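Local coordinates for KaiC-like domain-containing protein (Pyrococcus horikoshii, PDB 3BS4) that is of unknown function but has a KaiC-like, RecA-type fold, as in P-loop ATPases, and holds an unidentified peptide, at residues G143-M148 / N185-E190. Numbering follows the deposited sequence.
Sequences GFAISM and NFWLWE
M148 folds over one face of the W187 indole where two neighbouring parallel strands, 141-146 and 184-190, run through the middle of the mixed sheet of this KaiC-like, RecA-type domain. M148 SD stands 3.9 Å from the centroid of the five-membered ring of W187, a Met-aromatic contact, and M148 CE sits over the six-membered ring in a CH-pi contact, 3.7 Å from its centroid. The methionine chain is bent at chi2 (-63°), which places SD, and at chi3 (-69°), which places CE, and this brings both atoms over the indole face. On the same face of the sheet, A145 CB packs against W187 CD1, and N185 OD1 lies 3.3 Å from G143 CA, close over a residue that has no side chain. N185 OD1 and W187 NE1 both hydrogen-bond to the backbone of the bound peptide, so this face forms part of its binding surface. The other face carries F144 and F186, side by side with nearly parallel planes (7°) but slid so far apart that the rings barely overlap; F144 CE1 meets F186 CD2, and L38 of helix 34-47 packs on both residues. The backbones are joined by F186 N to G143 O, A145 N to F186 O and L188 N to A145 O. Beyond I146 a cis peptide bond leads into S147, yet M148 N still reaches L188 O in a nearly straight bond of 2.8 Å. E190 OE1 forms a salt bridge with K35; E190 OE2 is also hydrogen-bonded to Y59 OH, and its anti lone pair takes the S147 hydroxyl, OG to OE2 2.7 Å.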
loop_
_atom_site.group_PDB
_atom_site.type_symbol
_atom_site.label_atom_id
_atom_site.label_comp_id
_atom_site.label_asym_id
_atom_site.label_seq_id
_atom_site.Cartn_x
_atom_site.Cartn_y
_atom_site.Cartn_z
ATOM N N GLY A 143 -0.677 -4.839 4.495
ATOM C CA GLY A 143 -0.919 -3.397 4.629
ATOM C C GLY A 143 -0.751 -2.727 3.283
ATOM O O GLY A 143 0.046 -3.179 2.441
ATOM N N PHE A 144 -1.532 -1.671 3.072
ATOM C CA PHE A 144 -1.420 -0.854 1.852
ATOM C C PHE A 144 -1.388 0.597 2.242
ATOM O O PHE A 144 -2.265 1.025 3.002
ATOM C CB PHE A 144 -2.623 -1.102 0.941
ATOM C CG PHE A 144 -2.656 -2.493 0.367
ATOM C CD1 PHE A 144 -2.180 -2.733 -0.913
ATOM C CD2 PHE A 144 -3.134 -3.571 1.117
ATOM C CE1 PHE A 144 -2.173 -4.018 -1.452
ATOM C CE2 PHE A 144 -3.134 -4.875 0.582
ATOM C CZ PHE A 144 -2.654 -5.092 -0.702
ATOM N N ALA A 145 -0.394 1.355 1.765
ATOM C CA ALA A 145 -0.358 2.816 2.015
ATOM C C ALA A 145 -0.564 3.562 0.695
ATOM O O ALA A 145 0.304 3.507 -0.194
ATOM C CB ALA A 145 0.981 3.232 2.656
ATOM N N ILE A 146 -1.720 4.233 0.599
ATOM C CA ILE A 146 -2.164 4.842 -0.643
ATOM C C ILE A 146 -2.397 6.338 -0.417
ATOM O O ILE A 146 -3.444 6.745 0.082
ATOM C CB ILE A 146 -3.455 4.185 -1.190
ATOM C CG1 ILE A 146 -3.328 2.650 -1.216
ATOM C CG2 ILE A 146 -3.773 4.741 -2.576
ATOM C CD1 ILE A 146 -4.632 1.902 -1.454
ATOM N N SER A 147 -1.407 7.171 -0.739
ATOM C CA SER A 147 -0.089 6.812 -1.227
ATOM C C SER A 147 0.977 7.630 -0.549
ATOM O O SER A 147 0.668 8.650 0.089
ATOM C CB SER A 147 0.005 7.302 -2.693
ATOM O OG SER A 147 -1.005 6.688 -3.489
ATOM N N MET A 148 2.217 7.166 -0.551
ATOM C CA MET A 148 3.184 7.572 0.448
ATOM C C MET A 148 3.593 8.970 -0.127
ATOM O O MET A 148 4.030 9.878 0.597
ATOM C CB MET A 148 4.409 6.665 0.414
ATOM C CG MET A 148 4.194 5.335 1.142
ATOM S SD MET A 148 3.878 5.532 2.921
ATOM C CE MET A 148 5.537 6.107 3.424
ATOM N N ASN A 185 3.628 -5.565 3.320
ATOM C CA ASN A 185 3.160 -4.195 3.096
ATOM C C ASN A 185 3.437 -3.711 1.703
ATOM O O ASN A 185 4.503 -3.972 1.158
ATOM C CB ASN A 185 3.822 -3.262 4.111
ATOM C CG ASN A 185 3.282 -3.496 5.508
ATOM O OD1 ASN A 185 2.173 -3.066 5.822
ATOM N ND2 ASN A 185 4.035 -4.214 6.327
ATOM N N PHE A 186 2.465 -2.994 1.147
ATOM C CA PHE A 186 2.604 -2.358 -0.166
ATOM C C PHE A 186 2.486 -0.869 -0.013
ATOM O O PHE A 186 1.522 -0.377 0.554
ATOM C CB PHE A 186 1.506 -2.834 -1.113
ATOM C CG PHE A 186 1.593 -4.286 -1.458
ATOM C CD1 PHE A 186 2.160 -4.688 -2.657
ATOM C CD2 PHE A 186 1.076 -5.244 -0.594
ATOM C CE1 PHE A 186 2.224 -6.053 -3.002
ATOM C CE2 PHE A 186 1.155 -6.619 -0.924
ATOM C CZ PHE A 186 1.730 -7.002 -2.139
ATOM N N TRP A 187 3.474 -0.154 -0.534
ATOM C CA TRP A 187 3.435 1.303 -0.576
ATOM C C TRP A 187 3.222 1.726 -2.014
ATOM O O TRP A 187 3.883 1.209 -2.907
ATOM C CB TRP A 187 4.789 1.881 -0.141
ATOM C CG TRP A 187 5.000 1.858 1.326
ATOM C CD1 TRP A 187 4.111 1.412 2.275
ATOM C CD2 TRP A 187 6.134 2.361 2.038
ATOM N NE1 TRP A 187 4.637 1.594 3.540
ATOM C CE2 TRP A 187 5.870 2.186 3.420
ATOM C CE3 TRP A 187 7.359 2.927 1.647
ATOM C CZ2 TRP A 187 6.794 2.548 4.416
ATOM C CZ3 TRP A 187 8.276 3.284 2.643
ATOM C CH2 TRP A 187 7.975 3.102 4.005
ATOM N N LEU A 188 2.349 2.700 -2.236
ATOM C CA LEU A 188 2.207 3.281 -3.564
ATOM C C LEU A 188 2.895 4.647 -3.579
ATOM O O LEU A 188 2.710 5.433 -2.661
ATOM C CB LEU A 188 0.717 3.436 -3.914
ATOM C CG LEU A 188 0.386 4.037 -5.291
ATOM C CD1 LEU A 188 0.933 3.149 -6.445
ATOM C CD2 LEU A 188 -1.105 4.260 -5.454
ATOM N N TRP A 189 3.632 4.956 -4.647
ATOM C CA TRP A 189 4.160 6.314 -4.805
ATOM C C TRP A 189 3.775 6.803 -6.193
ATOM O O TRP A 189 4.139 6.168 -7.170
ATOM C CB TRP A 189 5.693 6.344 -4.653
ATOM C CG TRP A 189 6.275 7.735 -4.760
ATOM C CD1 TRP A 189 6.503 8.438 -5.895
ATOM C CD2 TRP A 189 6.708 8.565 -3.672
ATOM N NE1 TRP A 189 7.041 9.689 -5.594
ATOM C CE2 TRP A 189 7.161 9.788 -4.231
ATOM C CE3 TRP A 189 6.720 8.411 -2.281
ATOM C CZ2 TRP A 189 7.650 10.845 -3.437
ATOM C CZ3 TRP A 189 7.189 9.469 -1.489
ATOM C CH2 TRP A 189 7.656 10.659 -2.073
ATOM N N GLU A 190 3.027 7.913 -6.257
ATOM C CA GLU A 190 2.511 8.441 -7.528
ATOM C C GLU A 190 3.369 9.600 -7.993
ATOM O O GLU A 190 3.447 10.624 -7.310
ATOM C CB GLU A 190 1.044 8.874 -7.353
ATOM C CG GLU A 190 0.160 7.703 -6.930
ATOM C CD GLU A 190 -1.313 8.055 -6.799
ATOM O OE1 GLU A 190 -1.947 8.447 -7.805
ATOM O OE2 GLU A 190 -1.847 7.905 -5.699
#